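Local coordinates for 3-methylornithine synthase (Methanosarcina barkeri, PDB 3T7V), which catalyses the radical isomerisation of L-lysine to (3R)-3-methyl-D-ornithine in pyrrolysine biosynthesis, using a [4Fe-4S] cluster and S-adenosylmethionine, at residues I143-L149 with G162-L168; L155-R159 with F196-Y202. All coordinates share one frame; numbering follows the deposited sequence.

Contact 1 of 2, residues I143-L149 with G162-L168; sequences IMISPGL and GANFLAL. With SAM (S-adenosylmethionine), chain C; MD0 (5-amino-D-isoleucine), chain D.
Met144 lies across the base of Phe165 and beside Ala167. Its CG is anti to the backbone N (chi1 167°), and a bend at chi3 brings Met144 CE to 3.7 Å from Phe165 CD1, oblique to the ring. Met144 SD rests 3.8 Å from Ala167 CB. Without the thioether arm of Met144, as with an alanine here, a gap would probably open beside Ala167 and the Phe165 ring would be freer to shift. On the sheet face away from Met144 and Phe165 lie Ile145 and Leu166, which meet through Ile145 CG1 and Leu166 CD1. The same Leu166 CD1 also touches Pro147 CD at 3.7 Å, the two side chains nearly at right angles. These are neighbouring parallel strands of the TIM-barrel-like radical SAM core, joined by helix 152-160 in a beta-alpha-beta crossover. Ile143 O accepts hydrogen bonds from both Asn164 N and Phe165 N. Ile145 then hydrogen-bonds through N to Phe165 O and through O to Ala167 N. At the C-terminal ends, Ser146 OG accepts a 2.8 Å hydrogen bond from NE of 5-amino-D-isoleucine, and Ala167 CB packs 3.4 Å from this OG. Asp112 also hydrogen-bonds the hydroxyl. A water links Gly148 N, Ala167 O and OXT of S-adenosylmethionine.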
# COMPACT_ATOMS: atom_id res chain seq x y z
N ILE A 143 7.64 3.52 -11.59
CA ILE A 143 6.17 3.40 -11.63
C ILE A 143 5.73 2.15 -10.92
O ILE A 143 6.23 1.03 -11.19
CB ILE A 143 5.64 3.31 -13.10
CG1 ILE A 143 5.85 4.63 -13.79
CG2 ILE A 143 4.12 2.95 -13.15
CD1 ILE A 143 5.39 4.57 -15.25
N MET A 144 4.80 2.31 -9.99
CA MET A 144 4.09 1.19 -9.38
C MET A 144 2.76 1.11 -10.13
O MET A 144 2.14 2.14 -10.40
CB MET A 144 3.81 1.48 -7.90
CG MET A 144 2.81 0.50 -7.28
SD MET A 144 2.73 0.88 -5.47
CE MET A 144 4.04 -0.12 -4.97
N ILE A 145 2.36 -0.07 -10.52
CA ILE A 145 1.01 -0.28 -11.09
C ILE A 145 0.19 -1.09 -10.13
O ILE A 145 0.68 -2.10 -9.53
CB ILE A 145 1.08 -0.90 -12.52
CG1 ILE A 145 1.78 -2.25 -12.52
CG2 ILE A 145 1.60 0.11 -13.53
CD1 ILE A 145 1.63 -3.02 -13.87
N SER A 146 -1.10 -0.71 -10.01
CA SER A 146 -2.06 -1.48 -9.22
C SER A 146 -3.28 -1.65 -10.13
O SER A 146 -4.25 -0.91 -10.01
CB SER A 146 -2.45 -0.68 -7.95
OG SER A 146 -1.32 -0.30 -7.21
N PRO A 147 -3.23 -2.59 -11.07
CA PRO A 147 -4.24 -2.69 -12.11
C PRO A 147 -5.27 -3.77 -11.84
O PRO A 147 -6.10 -4.05 -12.73
CB PRO A 147 -3.39 -3.10 -13.32
CG PRO A 147 -2.37 -4.05 -12.72
CD PRO A 147 -2.05 -3.49 -11.33
N GLY A 148 -5.15 -4.42 -10.67
CA GLY A 148 -5.89 -5.65 -10.39
C GLY A 148 -5.23 -6.83 -11.07
O GLY A 148 -4.07 -6.74 -11.49
N LEU A 149 -5.99 -7.91 -11.22
CA LEU A 149 -5.41 -9.14 -11.72
C LEU A 149 -5.44 -9.11 -13.28
O LEU A 149 -6.34 -9.63 -13.97
CB LEU A 149 -6.15 -10.30 -11.08
CG LEU A 149 -5.66 -11.64 -11.58
CD1 LEU A 149 -4.24 -11.82 -11.05
CD2 LEU A 149 -6.57 -12.76 -11.13
N GLY A 162 8.06 0.26 -18.81
CA GLY A 162 8.74 0.92 -17.66
C GLY A 162 8.04 0.76 -16.33
O GLY A 162 8.46 1.38 -15.34
N ALA A 163 7.08 -0.13 -16.22
CA ALA A 163 6.55 -0.40 -14.88
C ALA A 163 7.60 -1.12 -14.01
O ALA A 163 8.26 -2.04 -14.45
CB ALA A 163 5.27 -1.24 -15.00
N ASN A 164 7.78 -0.63 -12.78
CA ASN A 164 8.77 -1.17 -11.87
C ASN A 164 8.19 -2.01 -10.72
O ASN A 164 8.91 -2.91 -10.25
CB ASN A 164 9.54 -0.00 -11.21
CG ASN A 164 10.34 0.77 -12.21
OD1 ASN A 164 11.44 0.32 -12.62
ND2 ASN A 164 9.77 1.80 -12.69
N PHE A 165 7.03 -1.67 -10.17
CA PHE A 165 6.44 -2.35 -9.02
C PHE A 165 5.06 -2.79 -9.45
O PHE A 165 4.33 -2.08 -10.17
CB PHE A 165 6.32 -1.30 -7.86
CG PHE A 165 7.16 -1.56 -6.68
CD1 PHE A 165 6.72 -2.54 -5.74
CD2 PHE A 165 8.29 -0.83 -6.44
CE1 PHE A 165 7.46 -2.75 -4.58
CE2 PHE A 165 9.06 -1.05 -5.27
CZ PHE A 165 8.63 -2.00 -4.35
N LEU A 166 4.69 -3.94 -8.98
CA LEU A 166 3.28 -4.40 -9.04
C LEU A 166 2.73 -4.45 -7.63
O LEU A 166 3.30 -5.16 -6.77
CB LEU A 166 3.20 -5.80 -9.65
CG LEU A 166 1.76 -6.41 -9.59
CD1 LEU A 166 0.83 -5.61 -10.48
CD2 LEU A 166 1.88 -7.84 -10.04
N ALA A 167 1.66 -3.72 -7.38
CA ALA A 167 1.01 -3.81 -6.05
C ALA A 167 -0.27 -4.61 -6.22
O ALA A 167 -1.18 -4.19 -6.95
CB ALA A 167 0.71 -2.38 -5.54
N LEU A 168 -0.32 -5.75 -5.59
CA LEU A 168 -1.49 -6.66 -5.77
C LEU A 168 -1.67 -7.37 -4.43
O LEU A 168 -1.00 -8.38 -4.15
CB LEU A 168 -1.16 -7.68 -6.93
CG LEU A 168 -2.40 -8.48 -7.38
CD1 LEU A 168 -3.39 -7.59 -8.15
CD2 LEU A 168 -1.92 -9.68 -8.25
N SAM C . -8.49 -2.85 -7.98
CA SAM C . -7.18 -3.25 -7.73
C SAM C . -7.02 -4.25 -6.66
O SAM C . -8.01 -4.61 -5.99
OXT SAM C . -5.87 -4.80 -6.55
CB SAM C . -6.46 -2.31 -7.06
CG SAM C . -7.03 -1.52 -5.95
SD SAM C . -6.01 -1.61 -4.42
CE SAM C . -5.49 0.08 -4.26
C5' SAM C . -7.28 -1.69 -3.17
C4' SAM C . -6.85 -2.27 -2.05
O4' SAM C . -7.23 -0.95 -1.31
C3' SAM C . -7.45 -3.39 -1.66
O3' SAM C . -6.29 -4.19 -1.96
C2' SAM C . -7.35 -3.00 -0.17
O2' SAM C . -6.16 -3.54 0.50
C1' SAM C . -7.44 -1.48 0.01
N9 SAM C . -8.86 -1.10 0.35
C8 SAM C . -9.99 -1.12 -0.43
N7 SAM C . -11.03 -0.74 0.31
C5 SAM C . -10.56 -0.46 1.57
C6 SAM C . -11.21 -0.09 2.76
N6 SAM C . -12.52 0.09 2.85
N1 SAM C . -10.45 0.15 3.85
C2 SAM C . -9.10 -0.02 3.83
N3 SAM C . -8.46 -0.49 2.73
C4 SAM C . -9.21 -0.67 1.60
C MD0 D . -2.44 3.87 -0.58
N MD0 D . -4.51 4.88 -1.36
O MD0 D . -1.22 3.75 -0.78
CA MD0 D . -3.35 4.08 -1.75
CB MD0 D . -3.81 2.71 -2.33
CD MD0 D . -2.89 0.90 -3.93
NE MD0 D . -1.66 0.32 -4.45
CG MD0 D . -2.56 1.99 -2.91
CG2 MD0 D . -4.51 1.79 -1.30
OXT MD0 D . -2.95 3.84 0.55
O HOH W 1 -3.64 -4.09 -8.20

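Contact 2 of 2, residues L155-R159 with F196-Y202; sequences LLKAR and FAKQQGY
The Tyr202 ring has Arg159 CD over one face and Leu155 O at its edge, in the ring plane. Arg159 CD lies 4.3 Å from the ring centroid and 13° off the normal, a CH-pi contact. Ala197 O is also at the ring edge. The Arg159 guanidinium has Tyr202 N over the centre of one face and Gly201 O over the same face, nearer the rim. The Phe196 ring receives Leu156 CB at its edge, while Leu155 CD1 approaches it obliquely, 4.3 Å from Phe196 CD2. Helices 152-160 and 187-200 belong to the helical layer around the strands of the TIM-barrel-like radical SAM core. Their short segments run at 32° to each other, with axes 10.0 Å apart. Gly201, with positive phi, forms a Schellman motif after helix 187-200, and Tyr202 follows it. Tyr202 OH donates a 2.7 Å hydrogen bond to Leu155 O, in the carbonyl plane and on a lone pair. That oxygen also accepts the helical bond from Arg159 N. The Arg159 chain leaves on the far side from its backbone N (chi1 178°) and turns at chi2, which lays CD over the Tyr202 ring. Arg159 NH1 hydrogen-bonds to Ala163 O. Ala158 CB packs 3.6 Å from Tyr202 OH.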
# COMPACT_ATOMS: atom_id res chain seq x y z
N LEU A 155 1.03 -7.89 -18.07
CA LEU A 155 2.11 -7.60 -17.09
C LEU A 155 3.46 -7.48 -17.81
O LEU A 155 4.31 -6.62 -17.52
CB LEU A 155 2.17 -8.66 -15.94
CG LEU A 155 0.96 -8.55 -14.98
CD1 LEU A 155 1.12 -9.78 -14.04
CD2 LEU A 155 1.00 -7.20 -14.22
N LEU A 156 3.70 -8.42 -18.74
CA LEU A 156 4.98 -8.43 -19.46
C LEU A 156 5.12 -7.19 -20.35
O LEU A 156 6.20 -6.53 -20.34
CB LEU A 156 4.96 -9.77 -20.23
CG LEU A 156 5.87 -10.11 -21.29
CD1 LEU A 156 5.63 -11.64 -21.52
CD2 LEU A 156 5.70 -9.25 -22.51
N LYS A 157 4.04 -6.76 -21.00
CA LYS A 157 4.12 -5.57 -21.85
C LYS A 157 4.30 -4.29 -21.02
O LYS A 157 5.04 -3.36 -21.43
CB LYS A 157 2.90 -5.47 -22.73
CG LYS A 157 2.92 -6.54 -23.84
CD LYS A 157 1.56 -6.46 -24.52
CE LYS A 157 1.63 -7.25 -25.77
NZ LYS A 157 0.32 -7.96 -25.87
N ALA A 158 3.63 -4.26 -19.87
CA ALA A 158 3.79 -3.06 -19.04
C ALA A 158 5.18 -2.93 -18.44
O ALA A 158 5.67 -1.82 -18.29
CB ALA A 158 2.73 -3.02 -17.96
N ARG A 159 5.82 -4.06 -18.16
CA ARG A 159 7.23 -4.09 -17.71
C ARG A 159 8.13 -3.49 -18.78
O ARG A 159 8.99 -2.64 -18.51
CB ARG A 159 7.63 -5.50 -17.33
CG ARG A 159 9.11 -5.59 -16.89
CD ARG A 159 9.41 -4.82 -15.63
NE ARG A 159 10.81 -4.96 -15.31
CZ ARG A 159 11.43 -4.26 -14.36
NH1 ARG A 159 10.73 -3.43 -13.58
NH2 ARG A 159 12.70 -4.50 -14.13
N PHE A 196 4.73 -14.29 -11.29
CA PHE A 196 5.03 -14.06 -12.71
C PHE A 196 5.71 -12.68 -12.85
O PHE A 196 6.67 -12.50 -13.59
CB PHE A 196 3.75 -14.13 -13.57
CG PHE A 196 4.03 -13.88 -15.04
CD1 PHE A 196 4.48 -14.93 -15.83
CD2 PHE A 196 3.90 -12.62 -15.57
CE1 PHE A 196 4.77 -14.70 -17.20
CE2 PHE A 196 4.17 -12.36 -16.92
CZ PHE A 196 4.63 -13.41 -17.72
N ALA A 197 5.15 -11.68 -12.14
CA ALA A 197 5.71 -10.34 -12.24
C ALA A 197 7.16 -10.33 -11.73
O ALA A 197 8.04 -9.71 -12.42
CB ALA A 197 4.85 -9.36 -11.39
N LYS A 198 7.45 -11.02 -10.61
CA LYS A 198 8.86 -11.04 -10.09
C LYS A 198 9.76 -11.68 -11.20
O LYS A 198 10.89 -11.22 -11.45
CB LYS A 198 8.94 -11.85 -8.82
CG LYS A 198 8.48 -11.05 -7.64
CD LYS A 198 9.71 -10.49 -6.89
CE LYS A 198 9.97 -11.27 -5.61
NZ LYS A 198 11.15 -10.71 -4.90
N GLN A 199 9.25 -12.70 -11.91
CA GLN A 199 10.09 -13.32 -12.97
C GLN A 199 10.40 -12.36 -14.10
O GLN A 199 11.43 -12.49 -14.81
CB GLN A 199 9.35 -14.55 -13.52
CG GLN A 199 9.36 -15.65 -12.50
CD GLN A 199 8.41 -16.79 -12.81
OE1 GLN A 199 8.36 -17.78 -12.07
NE2 GLN A 199 7.71 -16.70 -13.93
N GLN A 200 9.48 -11.43 -14.40
CA GLN A 200 9.71 -10.42 -15.43
C GLN A 200 10.53 -9.22 -14.98
O GLN A 200 10.86 -8.34 -15.76
CB GLN A 200 8.36 -9.92 -15.92
CG GLN A 200 7.57 -10.92 -16.74
CD GLN A 200 8.29 -11.33 -18.04
OE1 GLN A 200 8.94 -10.53 -18.71
NE2 GLN A 200 8.06 -12.57 -18.45
N GLY A 201 10.87 -9.25 -13.71
CA GLY A 201 11.72 -8.21 -13.14
C GLY A 201 11.06 -7.19 -12.21
O GLY A 201 11.75 -6.31 -11.66
N TYR A 202 9.74 -7.28 -12.08
CA TYR A 202 9.08 -6.35 -11.14
C TYR A 202 9.51 -6.57 -9.70
O TYR A 202 9.79 -7.70 -9.29
CB TYR A 202 7.55 -6.62 -11.15
CG TYR A 202 6.77 -6.17 -12.32
CD1 TYR A 202 6.10 -4.91 -12.26
CD2 TYR A 202 6.57 -6.99 -13.44
CE1 TYR A 202 5.27 -4.51 -13.27
CE2 TYR A 202 5.72 -6.57 -14.45
CZ TYR A 202 5.11 -5.35 -14.37
OH TYR A 202 4.26 -4.99 -15.36

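Overall arrangement
Contact 1 is the buried one, in the barrel wall, its centre about 11 Å from the centre of the chain. Contact 2 has its centre about 19 Å from the centre of the chain, is partly buried and belongs to the helical layer. The two share the unit of strand 143-146, helix 152-160 and strand 163-167. Contact 1 pairs its strands, while contact 2 sets its helix against helix 187-200. Contact 1 combines backbone bonds between strands with apolar packing, and its C-terminal ends hold one ligand directly and the other through a water. Contact 2 relies on side chains and one tyrosine hydroxyl bond, away from the ligands. The contacts touch where Ile145 CD1 meets Tyr202 OH and where Leu166 packs on Ala197.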